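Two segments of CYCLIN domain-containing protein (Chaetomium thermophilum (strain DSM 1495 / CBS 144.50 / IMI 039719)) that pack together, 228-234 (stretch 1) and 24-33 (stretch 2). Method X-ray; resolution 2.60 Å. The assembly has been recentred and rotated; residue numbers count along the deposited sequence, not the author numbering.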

# COMPACT_ATOMS: atom_id res chain seq x y z
N THR A 228 -11.23 5.90 19.29
CA THR A 228 -10.27 6.08 20.37
C THR A 228 -8.85 6.06 19.80
O THR A 228 -8.65 5.88 18.59
CB THR A 228 -10.45 4.99 21.43
OG1 THR A 228 -9.79 5.38 22.64
CG2 THR A 228 -9.88 3.66 20.95
N ASP A 229 -7.87 6.24 20.68
CA ASP A 229 -6.46 6.27 20.29
C ASP A 229 -5.83 4.88 20.24
O ASP A 229 -4.62 4.74 20.48
CB ASP A 229 -5.67 7.17 21.24
CG ASP A 229 -6.13 8.61 21.18
OD1 ASP A 229 -6.75 9.00 20.17
OD2 ASP A 229 -5.86 9.36 22.14
N ALA A 230 -6.61 3.84 19.92
CA ALA A 230 -6.08 2.48 19.95
C ALA A 230 -4.92 2.31 18.98
O ALA A 230 -3.89 1.71 19.33
CB ALA A 230 -7.20 1.48 19.64
N TYR A 231 -5.06 2.82 17.76
CA TYR A 231 -4.03 2.60 16.74
C TYR A 231 -2.68 3.17 17.16
O TYR A 231 -1.63 2.62 16.79
CB TYR A 231 -4.46 3.21 15.41
CG TYR A 231 -5.40 2.35 14.60
CD1 TYR A 231 -6.47 1.69 15.19
CD2 TYR A 231 -5.23 2.20 13.23
CE1 TYR A 231 -7.33 0.91 14.45
CE2 TYR A 231 -6.09 1.42 12.48
CZ TYR A 231 -7.14 0.78 13.09
OH TYR A 231 -7.99 0.00 12.35
N PHE A 232 -2.68 4.25 17.94
CA PHE A 232 -1.43 4.93 18.27
C PHE A 232 -0.62 4.20 19.33
O PHE A 232 0.60 4.40 19.40
CB PHE A 232 -1.71 6.36 18.77
CG PHE A 232 -2.43 7.22 17.77
CD1 PHE A 232 -1.87 7.49 16.53
CD2 PHE A 232 -3.65 7.79 18.08
CE1 PHE A 232 -2.52 8.29 15.62
CE2 PHE A 232 -4.31 8.59 17.17
CZ PHE A 232 -3.75 8.84 15.94
N HIS A 233 -1.26 3.36 20.15
CA HIS A 233 -0.58 2.71 21.26
C HIS A 233 -0.54 1.19 21.16
O HIS A 233 0.15 0.56 21.96
CB HIS A 233 -1.26 3.09 22.58
CG HIS A 233 -1.55 4.55 22.71
ND1 HIS A 233 -0.57 5.51 22.64
CD2 HIS A 233 -2.72 5.22 22.90
CE1 HIS A 233 -1.11 6.71 22.79
NE2 HIS A 233 -2.42 6.56 22.94
N PHE A 234 -1.23 0.59 20.19
CA PHE A 234 -1.32 -0.86 20.11
C PHE A 234 -1.23 -1.30 18.66
O PHE A 234 -1.55 -0.54 17.73
CB PHE A 234 -2.62 -1.37 20.74
CG PHE A 234 -2.82 -0.92 22.16
CD1 PHE A 234 -2.14 -1.54 23.19
CD2 PHE A 234 -3.68 0.12 22.45
CE1 PHE A 234 -2.32 -1.13 24.50
CE2 PHE A 234 -3.86 0.54 23.76
CZ PHE A 234 -3.18 -0.09 24.78
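Stretch 2 24-33: SPSQLASMRE

Stretch 2 lies on stretch 1 as the opening of a regular α-helix set against a short, loosely wound turn. From P25 to E33 its backbone keeps helical phi and psi, and the chain of i to i+4 bonds starts at once, with L28 N to S24 O at 2.8 Å. The helix continues beyond the stretch. Stretch 1 is less regular: its bonds F232 N to D229 O and H233 N to A230 O, both 3.2 Å, span three residues each, and the turn gives way to an extended backbone at F234. The two pieces run in opposite sequence order across the contact, so that H233 meets the start of the helix and D229 meets R32 two turns later. The sequence separation is large, at least 197 residues between any touching pair, yet the contact itself is small, burying 292 Å² in all.

S24 is the N-cap. Its CA-to-CB bond points away from stretch 1, and with chi1 p the side chain turns to its own helix, where OG accepts from Q27 N at 3.2 Å. What it offers stretch 1 is backbone: H233 CE1 lies 3.6 Å from S24 C, and the two CA atoms, 6.1 Å apart, are the nearest pair across the contact. The first rule is that a cap residue can order the helix start while its main chain supplies packing surface.

P25 follows, with no amide hydrogen to satisfy in the first turn. Its CA-to-CB bond points sideways, but the ring still covers the imidazole of H233: CG stands 3.8 Å from the centroid of the H233 ring, 14° off the normal, a CH-pi contact over the face. The closest approach is at the ring nitrogen, with P25 N 3.3 Å from H233 CE1.

S26 points away and Q27 sideways, and neither touches stretch 1. The next contact comes one turn on, at L28, which points toward stretch 1 and is buried. With chi1 t and chi2 p it reaches three residues. Its CD1 sits over a face of the F232 ring, 4.2 Å from the centroid, while its CD2 approaches F232 CD2 and H233 NE2, each at 3.8 Å, and D229 OD2 at 3.3 Å. One leucine thus bridges aromatic, imidazole and carboxylate neighbors.

A29, S30 and M31 make no contact, as the helix turns them off this surface. R32, four residues after L28, comes back toward stretch 1 with an extended side chain, chi2 and chi3 both t. Its guanidinium meets the D229 carboxylate in a two-pronged salt bridge: NH1 donates to D229 OD2 at 2.9 Å and NH2 to D229 OD1 at 3.0 Å, both nearly straight. NH2 also lies 4.3 Å from F232 CE2. E33 ends the stretch out of reach.

The pattern to borrow is therefore a spacing of four: S24, L28 and R32 recur at i, i+4 and i+8, running from backbone contact through apolar packing to a charged clasp, with P25 widening the first step.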

# COMPACT_ATOMS: atom_id res chain seq x y z
N SER A 24 3.61 6.91 22.74
CA SER A 24 3.05 6.68 24.06
C SER A 24 1.96 7.71 24.35
O SER A 24 1.97 8.81 23.79
CB SER A 24 4.14 6.77 25.12
OG SER A 24 4.61 8.10 25.26
N PRO A 25 1.01 7.38 25.22
CA PRO A 25 -0.03 8.37 25.56
C PRO A 25 0.53 9.70 26.01
O PRO A 25 -0.07 10.75 25.72
CB PRO A 25 -0.83 7.68 26.67
CG PRO A 25 -0.61 6.22 26.44
CD PRO A 25 0.80 6.10 25.91
N SER A 26 1.67 9.70 26.69
CA SER A 26 2.28 10.96 27.10
C SER A 26 2.81 11.73 25.89
O SER A 26 2.66 12.95 25.80
CB SER A 26 3.41 10.70 28.10
OG SER A 26 3.93 11.92 28.61
N GLN A 27 3.41 11.02 24.94
CA GLN A 27 3.88 11.66 23.71
C GLN A 27 2.71 12.20 22.90
O GLN A 27 2.79 13.29 22.32
CB GLN A 27 4.69 10.67 22.88
CG GLN A 27 6.09 10.41 23.42
CD GLN A 27 6.75 9.21 22.77
OE1 GLN A 27 7.14 8.26 23.45
NE2 GLN A 27 6.87 9.24 21.45
N LEU A 28 1.60 11.45 22.84
CA LEU A 28 0.44 11.89 22.07
C LEU A 28 -0.13 13.18 22.63
O LEU A 28 -0.45 14.11 21.87
CB LEU A 28 -0.62 10.80 22.06
CG LEU A 28 -1.55 10.75 20.84
CD1 LEU A 28 -0.78 10.30 19.61
CD2 LEU A 28 -2.73 9.83 21.09
N ALA A 29 -0.27 13.27 23.95
CA ALA A 29 -0.83 14.48 24.54
C ALA A 29 0.06 15.68 24.27
O ALA A 29 -0.42 16.75 23.85
CB ALA A 29 -1.03 14.28 26.05
N SER A 30 1.37 15.53 24.48
CA SER A 30 2.29 16.65 24.29
C SER A 30 2.23 17.18 22.86
O SER A 30 2.22 18.40 22.64
CB SER A 30 3.71 16.23 24.64
OG SER A 30 3.83 15.98 26.04
N MET A 31 2.18 16.28 21.87
CA MET A 31 2.04 16.72 20.48
C MET A 31 0.75 17.51 20.27
O MET A 31 0.77 18.60 19.70
CB MET A 31 2.09 15.51 19.54
CG MET A 31 3.50 15.02 19.28
SD MET A 31 3.58 13.75 18.00
CE MET A 31 3.13 12.31 18.94
N ARG A 32 -0.38 16.97 20.74
CA ARG A 32 -1.66 17.63 20.54
C ARG A 32 -1.71 18.97 21.26
O ARG A 32 -2.26 19.94 20.73
CB ARG A 32 -2.78 16.72 21.05
CG ARG A 32 -3.13 15.58 20.12
CD ARG A 32 -4.02 14.58 20.83
NE ARG A 32 -4.74 13.69 19.93
CZ ARG A 32 -5.29 12.54 20.31
NH1 ARG A 32 -5.17 12.14 21.57
NH2 ARG A 32 -5.95 11.79 19.44
N GLU A 33 -1.13 19.05 22.46
CA GLU A 33 -1.12 20.31 23.20
C GLU A 33 -0.21 21.33 22.53
O GLU A 33 -0.58 22.51 22.42
CB GLU A 33 -0.67 20.05 24.65
CG GLU A 33 -1.37 20.90 25.71
CD GLU A 33 -0.85 22.32 25.79
OE1 GLU A 33 0.37 22.52 25.61
OE2 GLU A 33 -1.66 23.24 26.03